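Local coordinates for protein fatty acid CoA ligase (Marinactinospora thermotolerans, PDB 6SQ8) that is a member of the ANL superfamily of AMP-binding enzymes, with a larger N-terminal part and a small C-terminal domain, modelled here with adenosine monophosphate bound, at residues 51-56 against 100-105; 276-281 against 415-420; 442-447 against 474-479. All coordinates share one frame; numbering follows the deposited sequence.

Interaction 1 (51-56 against 100-105)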
loop_
_atom_site.group_PDB
_atom_site.type_symbol
_atom_site.label_atom_id
_atom_site.label_comp_id
_atom_site.label_asym_id
_atom_site.label_seq_id
_atom_site.Cartn_x
_atom_site.Cartn_y
_atom_site.Cartn_z
ATOM N N ARG A 51 4.714 -1.130 -24.560
ATOM C CA ARG A 51 5.196 -2.290 -23.795
ATOM C C ARG A 51 5.668 -1.844 -22.396
ATOM O O ARG A 51 5.786 -0.651 -22.091
ATOM C CB ARG A 51 6.252 -3.041 -24.626
ATOM C CG ARG A 51 5.722 -3.684 -25.910
ATOM C CD ARG A 51 6.326 -5.056 -26.240
ATOM N N GLY A 52 5.890 -2.831 -21.520
ATOM C CA GLY A 52 6.289 -2.598 -20.140
ATOM C C GLY A 52 7.805 -2.548 -19.986
ATOM O O GLY A 52 8.529 -3.173 -20.745
ATOM N N VAL A 53 8.276 -1.785 -18.995
ATOM C CA VAL A 53 9.668 -1.811 -18.551
ATOM C C VAL A 53 9.705 -2.310 -17.102
ATOM O O VAL A 53 9.309 -1.599 -16.195
ATOM C CB VAL A 53 10.335 -0.431 -18.675
ATOM C CG1 VAL A 53 11.776 -0.478 -18.208
ATOM C CG2 VAL A 53 10.260 0.116 -20.086
ATOM N N ALA A 54 10.165 -3.547 -16.915
ATOM C CA ALA A 54 10.322 -4.148 -15.591
ATOM C C ALA A 54 11.527 -3.510 -14.882
ATOM O O ALA A 54 12.601 -3.421 -15.449
ATOM C CB ALA A 54 10.487 -5.641 -15.704
ATOM N N CYS A 55 11.334 -3.076 -13.637
ATOM C CA CYS A 55 12.329 -2.348 -12.927
ATOM C C CYS A 55 12.559 -2.975 -11.555
ATOM O O CYS A 55 11.622 -3.157 -10.770
ATOM C CB CYS A 55 11.926 -0.896 -12.780
ATOM S SG CYS A 55 11.751 -0.053 -14.372
ATOM N N LEU A 56 13.832 -3.299 -11.293
ATOM C CA LEU A 56 14.302 -3.945 -10.077
ATOM C C LEU A 56 15.328 -3.030 -9.406
ATOM O O LEU A 56 16.429 -2.829 -9.918
ATOM C CB LEU A 56 14.925 -5.282 -10.481
ATOM C CG LEU A 56 15.336 -6.200 -9.337
ATOM C CD1 LEU A 56 14.135 -6.753 -8.585
ATOM C CD2 LEU A 56 16.179 -7.343 -9.873
ATOM N N ALA A 100 11.918 -4.818 -21.580
ATOM C CA ALA A 100 13.186 -4.536 -20.951
ATOM C C ALA A 100 13.125 -4.921 -19.476
ATOM O O ALA A 100 12.058 -4.929 -18.876
ATOM C CB ALA A 100 13.524 -3.070 -21.118
ATOM N N LEU A 101 14.297 -5.242 -18.923
ATOM C CA LEU A 101 14.517 -5.308 -17.481
ATOM C C LEU A 101 15.635 -4.330 -17.130
ATOM O O LEU A 101 16.736 -4.518 -17.554
ATOM C CB LEU A 101 14.900 -6.734 -17.088
ATOM C CG LEU A 101 15.371 -6.894 -15.646
ATOM C CD1 LEU A 101 14.197 -6.803 -14.672
ATOM C CD2 LEU A 101 16.121 -8.209 -15.468
ATOM N N VAL A 102 15.310 -3.273 -16.393
ATOM C CA VAL A 102 16.289 -2.342 -15.869
ATOM C C VAL A 102 16.503 -2.692 -14.401
ATOM O O VAL A 102 15.530 -2.863 -13.678
ATOM C CB VAL A 102 15.831 -0.886 -16.036
ATOM C CG1 VAL A 102 16.873 0.095 -15.517
ATOM C CG2 VAL A 102 15.487 -0.578 -17.477
ATOM N N PHE A 103 17.765 -2.833 -13.983
ATOM C CA PHE A 103 18.064 -3.204 -12.602
ATOM C C PHE A 103 19.270 -2.419 -12.088
ATOM O O PHE A 103 20.012 -1.829 -12.856
ATOM C CB PHE A 103 18.271 -4.716 -12.481
ATOM C CG PHE A 103 19.542 -5.235 -13.102
ATOM C CD1 PHE A 103 19.593 -5.568 -14.442
ATOM C CD2 PHE A 103 20.681 -5.406 -12.340
ATOM C CE1 PHE A 103 20.765 -6.029 -15.014
ATOM C CE2 PHE A 103 21.848 -5.873 -12.915
ATOM C CZ PHE A 103 21.885 -6.183 -14.251
ATOM N N GLU A 104 19.409 -2.401 -10.761
ATOM C CA GLU A 104 20.516 -1.715 -10.084
ATOM C C GLU A 104 21.594 -2.743 -9.736
ATOM O O GLU A 104 21.282 -3.906 -9.508
ATOM C CB GLU A 104 20.025 -0.986 -8.830
ATOM C CG GLU A 104 19.272 0.294 -9.113
ATOM C CD GLU A 104 18.831 1.055 -7.865
ATOM O OE1 GLU A 104 18.503 0.397 -6.841
ATOM O OE2 GLU A 104 18.822 2.306 -7.918
ATOM N N PRO A 105 22.890 -2.346 -9.682
ATOM C CA PRO A 105 23.977 -3.255 -9.316
ATOM C C PRO A 105 23.688 -4.072 -8.054
ATOM O O PRO A 105 23.870 -5.281 -8.070
ATOM C CB PRO A 105 25.158 -2.311 -9.066
ATOM C CG PRO A 105 24.886 -1.132 -9.979
ATOM C CD PRO A 105 23.381 -0.989 -9.979
#
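Each strand of this parallel pair contributes one alanine, and a larger side chain of the other strand packs beside it: Leu101 by Ala54, Val53 by Ala100. Ala54 offers only a methyl, and Leu101, with CG anti to the backbone N (chi1 171°), brings CD1 to 4.0 Å from Ala54 CB. On the reverse face Val53 CG1 crosses obliquely to Val102 CG2 at 3.8 Å, and Cys55 SG lies near Val102 CB. Further along, Leu56 and Phe103 touch base to base, CB to CB at 3.9 Å, before the phenyl ring, set in the crowded position between N and carbonyl carbon, leads away from Leu56. Four backbone hydrogen bonds join the strands in the staggered parallel pattern. Ala54 N reaches Ala100 O at 3.1 Å from above the carbonyl plane, whereas Val102 N meets Ala54 O at 2.9 Å nearly along the C=O axis. Leu56 N to Val102 O and Glu104 N to Leu56 O continue the ladder. Helix 61-72 covers the Val53, Cys55 and Val102 face; helix 108-117 packs on Leu56 and Phe103. The pair lies inside a five-stranded parallel sheet, with strand 76-79 beyond 52-56 and 122-125 beyond 98-103. Every touching residue is buried, so the strands meet through main-chain polarity and hydrocarbon, and the carboxylate of Glu104 turns to Thr60 OG1 and Ala58 N.

Interaction 2 (276-281 against 415-420); sequences PAVPSR and VLTEHP. With AMP (adenosine monophosphate), chain G.
Thr417 OG1 has two carbonyls of its own helix within hydrogen-bonding distance, Glu413 O and His414 O, which must share its one proton or take it in turn. With the hydroxyl placed between the backbone N and the carbonyl carbon (chi1 56°), it folds back onto the preceding turn. Val278 CG1, anti to its backbone N, crosses obliquely and rests on Thr417 CB at 3.7 Å. Thr417 OG1 and CG2 flank that methyl, OG1 the nearer at 3.8 Å and CG2 at 4.1 Å. The polar link across the contact is a single hydrogen bond, from Ser280 OG to Thr417 O at 3.2 Å. It is far from axial: the C=O...donor angle is 119°, and the hydroxyl stands well above the carbonyl plane. Glu418 starts away from the other segment, but a bend at chi2 (-45°) returns its carboxylate, so that OE2 lies 3.9 Å from Ser280 CB and 4.0 Å from Pro279 CB, a loose approach by an exposed side chain. Val278 holds the N-cap position of helix 279-289, and Val278 O accepts Arg281 N at 2.9 Å in its first turn. Upstream, Pro276 CA lies 3.6 Å from C2 of the AMP adenine, so the same short run lines the nucleotide pocket and then turns into the helix. The start of helix 279-289 thus meets the last turn of helix 409-418, whose Leu416 packs on strand 422-432 and helix 453-463 of the C-terminal domain.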
loop_
_atom_site.group_PDB
_atom_site.type_symbol
_atom_site.label_atom_id
_atom_site.label_comp_id
_atom_site.label_asym_id
_atom_site.label_seq_id
_atom_site.Cartn_x
_atom_site.Cartn_y
_atom_site.Cartn_z
ATOM N N PRO A 276 -5.117 -3.808 8.259
ATOM C CA PRO A 276 -6.078 -3.428 9.290
ATOM C C PRO A 276 -5.308 -2.933 10.522
ATOM O O PRO A 276 -4.262 -3.481 10.864
ATOM C CB PRO A 276 -6.885 -4.704 9.577
ATOM C CG PRO A 276 -6.553 -5.632 8.421
ATOM C CD PRO A 276 -5.145 -5.255 8.001
ATOM N N ALA A 277 -5.830 -1.865 11.132
ATOM C CA ALA A 277 -5.195 -1.218 12.254
ATOM C C ALA A 277 -5.769 -1.810 13.540
ATOM O O ALA A 277 -6.926 -2.204 13.583
ATOM C CB ALA A 277 -5.403 0.268 12.174
ATOM N N VAL A 278 -4.937 -1.887 14.572
ATOM C CA VAL A 278 -5.357 -2.294 15.891
ATOM C C VAL A 278 -5.807 -1.046 16.640
ATOM O O VAL A 278 -4.979 -0.217 17.014
ATOM C CB VAL A 278 -4.212 -3.028 16.607
ATOM C CG1 VAL A 278 -4.524 -3.336 18.052
ATOM C CG2 VAL A 278 -3.862 -4.309 15.887
ATOM N N PRO A 279 -7.127 -0.851 16.840
ATOM C CA PRO A 279 -7.655 0.392 17.409
ATOM C C PRO A 279 -6.958 0.900 18.668
ATOM O O PRO A 279 -6.712 2.082 18.780
ATOM C CB PRO A 279 -9.112 0.047 17.720
ATOM C CG PRO A 279 -9.458 -0.936 16.630
ATOM C CD PRO A 279 -8.202 -1.775 16.463
ATOM N N SER A 280 -6.640 -0.007 19.585
ATOM C CA SER A 280 -6.045 0.352 20.875
ATOM C C SER A 280 -4.617 0.867 20.663
ATOM O O SER A 280 -4.145 1.729 21.413
ATOM C CB SER A 280 -6.079 -0.805 21.850
ATOM O OG SER A 280 -5.322 -1.907 21.368
ATOM N N ARG A 281 -3.937 0.339 19.639
ATOM C CA ARG A 281 -2.547 0.674 19.384
ATOM C C ARG A 281 -2.494 2.027 18.655
ATOM O O ARG A 281 -1.553 2.816 18.833
ATOM C CB ARG A 281 -1.868 -0.490 18.658
ATOM C CG ARG A 281 -0.555 -0.889 19.313
ATOM C CD ARG A 281 -0.460 -2.352 19.704
ATOM N NE ARG A 281 0.343 -3.220 18.816
ATOM C CZ ARG A 281 1.690 -3.384 18.850
ATOM N NH1 ARG A 281 2.462 -2.556 19.542
ATOM N NH2 ARG A 281 2.249 -4.379 18.176
ATOM N N VAL A 415 -12.059 -6.599 19.771
ATOM C CA VAL A 415 -12.407 -6.892 21.168
ATOM C C VAL A 415 -11.225 -7.547 21.894
ATOM O O VAL A 415 -10.878 -7.154 22.990
ATOM C CB VAL A 415 -13.676 -7.761 21.261
ATOM C CG1 VAL A 415 -13.909 -8.222 22.676
ATOM C CG2 VAL A 415 -14.920 -7.047 20.770
ATOM N N LEU A 416 -10.631 -8.566 21.288
ATOM C CA LEU A 416 -9.472 -9.250 21.874
ATOM C C LEU A 416 -8.346 -8.241 22.148
ATOM O O LEU A 416 -7.769 -8.257 23.223
ATOM C CB LEU A 416 -8.990 -10.378 20.950
ATOM C CG LEU A 416 -9.928 -11.579 20.829
ATOM C CD1 LEU A 416 -9.506 -12.504 19.694
ATOM C CD2 LEU A 416 -9.983 -12.351 22.115
ATOM N N THR A 417 -8.064 -7.360 21.181
ATOM C CA THR A 417 -6.901 -6.464 21.258
ATOM C C THR A 417 -7.147 -5.304 22.235
ATOM O O THR A 417 -6.173 -4.691 22.700
ATOM C CB THR A 417 -6.453 -5.963 19.879
ATOM O OG1 THR A 417 -7.542 -5.328 19.208
ATOM C CG2 THR A 417 -5.891 -7.076 19.017
ATOM N N GLU A 418 -8.420 -5.015 22.557
ATOM C CA GLU A 418 -8.762 -4.033 23.582
ATOM C C GLU A 418 -8.217 -4.481 24.938
ATOM O O GLU A 418 -7.920 -3.648 25.776
ATOM C CB GLU A 418 -10.269 -3.842 23.751
ATOM C CG GLU A 418 -10.904 -2.808 22.842
ATOM C CD GLU A 418 -10.166 -1.487 22.694
ATOM O OE1 GLU A 418 -9.842 -0.855 23.747
ATOM O OE2 GLU A 418 -9.906 -1.103 21.513
ATOM N N HIS A 419 -8.123 -5.794 25.164
ATOM C CA HIS A 419 -7.528 -6.295 26.404
ATOM C C HIS A 419 -6.106 -5.757 26.528
ATOM O O HIS A 419 -5.355 -5.720 25.545
ATOM C CB HIS A 419 -7.573 -7.826 26.472
ATOM C CG HIS A 419 -7.285 -8.373 27.831
ATOM N ND1 HIS A 419 -5.987 -8.507 28.312
ATOM C CD2 HIS A 419 -8.113 -8.834 28.792
ATOM C CE1 HIS A 419 -6.039 -9.000 29.540
ATOM N NE2 HIS A 419 -7.331 -9.203 29.859
ATOM N N PRO A 420 -5.726 -5.257 27.719
ATOM C CA PRO A 420 -4.438 -4.589 27.889
ATOM C C PRO A 420 -3.214 -5.490 27.717
ATOM O O PRO A 420 -2.119 -4.976 27.491
ATOM C CB PRO A 420 -4.489 -4.036 29.318
ATOM C CG PRO A 420 -5.532 -4.882 30.002
ATOM C CD PRO A 420 -6.546 -5.210 28.927
HETATM P P AMP G . -4.450 -5.451 -1.832
HETATM O O1P AMP G . -4.239 -4.205 -2.642
HETATM O O2P AMP G . -5.499 -6.415 -2.403
HETATM O O3P AMP G . -3.124 -6.094 -1.488
HETATM O "O5'" AMP G . -5.030 -4.869 -0.413
HETATM C "C5'" AMP G . -6.348 -4.333 -0.179
HETATM C "C4'" AMP G . -6.920 -4.755 1.171
HETATM O "O4'" AMP G . -6.094 -4.389 2.266
HETATM C "C3'" AMP G . -8.226 -4.071 1.462
HETATM O "O3'" AMP G . -9.210 -4.932 0.966
HETATM C "C2'" AMP G . -8.308 -3.869 2.973
HETATM O "O2'" AMP G . -9.026 -4.865 3.739
HETATM C "C1'" AMP G . -6.845 -3.877 3.380
HETATM N N9 AMP G . -6.445 -2.490 3.736
HETATM C C8 AMP G . -5.665 -1.639 3.030
HETATM N N7 AMP G . -5.534 -0.456 3.689
HETATM C C5 AMP G . -6.250 -0.551 4.832
HETATM C C6 AMP G . -6.557 0.329 5.987
HETATM N N6 AMP G . -6.055 1.565 6.072
HETATM N N1 AMP G . -7.346 -0.169 6.958
HETATM C C2 AMP G . -7.859 -1.430 6.887
HETATM N N3 AMP G . -7.636 -2.291 5.869
HETATM C C4 AMP G . -6.849 -1.903 4.847
#

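Interaction 3 (442-447 against 474-479)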
loop_
_atom_site.group_PDB
_atom_site.type_symbol
_atom_site.label_atom_id
_atom_site.label_comp_id
_atom_site.label_asym_id
_atom_site.label_seq_id
_atom_site.Cartn_x
_atom_site.Cartn_y
_atom_site.Cartn_z
ATOM N N ALA A 442 -5.613 -16.690 16.964
ATOM C CA ALA A 442 -4.213 -16.567 17.257
ATOM C C ALA A 442 -3.980 -15.185 17.860
ATOM O O ALA A 442 -4.375 -14.188 17.271
ATOM C CB ALA A 442 -3.417 -16.729 15.998
ATOM N N VAL A 443 -3.327 -15.143 19.020
ATOM C CA VAL A 443 -3.210 -13.946 19.803
ATOM C C VAL A 443 -1.739 -13.708 20.109
ATOM O O VAL A 443 -1.039 -14.595 20.495
ATOM C CB VAL A 443 -4.043 -14.061 21.088
ATOM C CG1 VAL A 443 -3.676 -12.990 22.101
ATOM C CG2 VAL A 443 -5.534 -14.000 20.769
ATOM N N VAL A 444 -1.301 -12.471 19.900
ATOM C CA VAL A 444 -0.013 -12.007 20.330
ATOM C C VAL A 444 -0.189 -11.222 21.629
ATOM O O VAL A 444 -0.932 -10.267 21.745
ATOM C CB VAL A 444 0.678 -11.157 19.261
ATOM C CG1 VAL A 444 2.063 -10.726 19.701
ATOM C CG2 VAL A 444 0.740 -11.897 17.936
ATOM N N VAL A 445 0.579 -11.656 22.608
ATOM C CA VAL A 445 0.495 -11.248 23.955
ATOM C C VAL A 445 1.474 -10.088 24.122
ATOM O O VAL A 445 2.442 -10.003 23.375
ATOM C CB VAL A 445 0.841 -12.486 24.798
ATOM C CG1 VAL A 445 1.913 -12.231 25.842
ATOM C CG2 VAL A 445 -0.418 -13.104 25.376
ATOM N N ALA A 446 1.239 -9.233 25.120
ATOM C CA ALA A 446 2.110 -8.097 25.410
ATOM C C ALA A 446 3.438 -8.555 26.041
ATOM O O ALA A 446 3.460 -9.552 26.752
ATOM C CB ALA A 446 1.381 -7.147 26.322
ATOM N N ASP A 447 4.528 -7.814 25.759
ATOM C CA ASP A 447 5.767 -7.710 26.590
ATOM C C ASP A 447 6.087 -9.038 27.278
ATOM O O ASP A 447 6.736 -9.890 26.701
ATOM C CB ASP A 447 5.657 -6.605 27.657
ATOM N N GLU A 474 -4.815 -19.607 20.633
ATOM C CA GLU A 474 -3.407 -19.970 20.577
ATOM C C GLU A 474 -2.558 -18.709 20.738
ATOM O O GLU A 474 -2.753 -17.751 19.998
ATOM C CB GLU A 474 -3.128 -20.589 19.213
ATOM C CG GLU A 474 -3.361 -22.077 19.209
ATOM C CD GLU A 474 -2.099 -22.757 19.702
ATOM O OE1 GLU A 474 -0.991 -22.392 19.201
ATOM O OE2 GLU A 474 -2.212 -23.605 20.613
ATOM N N PHE A 475 -1.593 -18.745 21.654
ATOM C CA PHE A 475 -0.676 -17.639 21.829
ATOM C C PHE A 475 0.553 -17.863 20.944
ATOM O O PHE A 475 1.147 -18.911 20.968
ATOM C CB PHE A 475 -0.306 -17.462 23.307
ATOM C CG PHE A 475 -1.462 -17.119 24.216
ATOM C CD1 PHE A 475 -2.260 -16.021 23.955
ATOM C CD2 PHE A 475 -1.775 -17.899 25.315
ATOM C CE1 PHE A 475 -3.323 -15.694 24.784
ATOM C CE2 PHE A 475 -2.846 -17.582 26.135
ATOM C CZ PHE A 475 -3.617 -16.478 25.869
ATOM N N VAL A 476 0.918 -16.840 20.165
ATOM C CA VAL A 476 1.936 -16.929 19.126
ATOM C C VAL A 476 2.840 -15.695 19.232
ATOM O O VAL A 476 2.426 -14.670 19.784
ATOM C CB VAL A 476 1.271 -17.031 17.740
ATOM C CG1 VAL A 476 0.449 -18.303 17.597
ATOM C CG2 VAL A 476 0.389 -15.826 17.442
ATOM N N ARG A 477 4.074 -15.802 18.722
ATOM C CA ARG A 477 5.052 -14.725 18.907
ATOM C C ARG A 477 4.690 -13.552 17.987
ATOM O O ARG A 477 4.846 -12.394 18.374
ATOM C CB ARG A 477 6.500 -15.203 18.779
ATOM C CG ARG A 477 6.927 -15.739 17.424
ATOM C CD ARG A 477 8.377 -16.206 17.476
ATOM N NE ARG A 477 9.305 -15.120 17.792
ATOM C CZ ARG A 477 9.837 -14.876 18.991
ATOM N NH1 ARG A 477 9.551 -15.646 20.031
ATOM N NH2 ARG A 477 10.660 -13.852 19.137
ATOM N N SER A 478 4.163 -13.846 16.797
ATOM C CA SER A 478 3.699 -12.792 15.878
ATOM C C SER A 478 2.648 -13.330 14.912
ATOM O O SER A 478 2.480 -14.531 14.774
ATOM C CB SER A 478 4.855 -12.214 15.114
ATOM O OG SER A 478 5.300 -13.134 14.127
ATOM N N ILE A 479 1.942 -12.404 14.257
ATOM C CA ILE A 479 0.983 -12.759 13.219
ATOM C C ILE A 479 1.749 -12.813 11.907
ATOM O O ILE A 479 2.395 -11.833 11.531
ATOM C CB ILE A 479 -0.185 -11.761 13.152
ATOM C CG1 ILE A 479 -0.845 -11.535 14.513
ATOM C CG2 ILE A 479 -1.194 -12.198 12.111
ATOM C CD1 ILE A 479 -1.584 -12.733 15.068
#
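Val444 carries much of this contact. Val476 O lies beside all three of its side-chain carbons, 4.0 Å from CB of Val444, and each branch then has a further partner. CG1, anti to the backbone N (chi1 -177°), goes on to Arg477 O at 3.5 Å. The other branch, CG2, sits against Ser478 CA at 3.7 Å and Ile479 CD1 at 3.8 Å, because residues 476-479 curve round the valine. Val476 CG2, in the crowded position between N and carbonyl carbon, also approaches Val444 CG2. Ahead of this curve the chains run parallel and are joined by two hydrogen bonds: Val443 N to Glu474 O at 2.8 Å, nearly along the C=O axis, and Val476 N to Val443 O at 3.0 Å, with the donor above the carbonyl plane. The opposite face belongs to Phe475. Val443 lies alongside it, pointing the same way, and puts CG1 at the ring edge, 3.8 Å from Phe475 CE1; Val445 crosses obliquely, with CG2 at 3.7 Å from Phe475 CD1. Pro453 and Leu456 of helix 453-463 also touch Phe475, which fits a beta-alpha-beta unit of strand 438-445, helix 453-463 and strand 472-475. Strand 422-432 pairs antiparallel on the far side of 438-445. The Glu474 carboxylate leads away from 442-447, to a long, weak ion pair with Arg472. Main-chain hydrogen bonds and apolar packing therefore join the two segments, with no side-chain polar bond between them.

Interactions 2 and 3 are neighbours, with centres 13 Å apart, and they touch where Pro420 O lies 4.3 Å from Ala446 CB. They also share a neighbour: Leu456 of helix 453-463 meets Leu416 and His419 from interaction 2 and Phe475 from interaction 3. Interaction 2 joins the AMP-binding part to the C-terminal domain and includes a nucleotide-pocket residue, Pro276; interaction 3 lies within the C-terminal domain, its Ile479 side chain about 13 Å from the AMP. Interaction 1 stands apart, its centre 41 Å and 40 Å from those of interactions 2 and 3, in a separate parallel sheet and across the chain's centre from interaction 2.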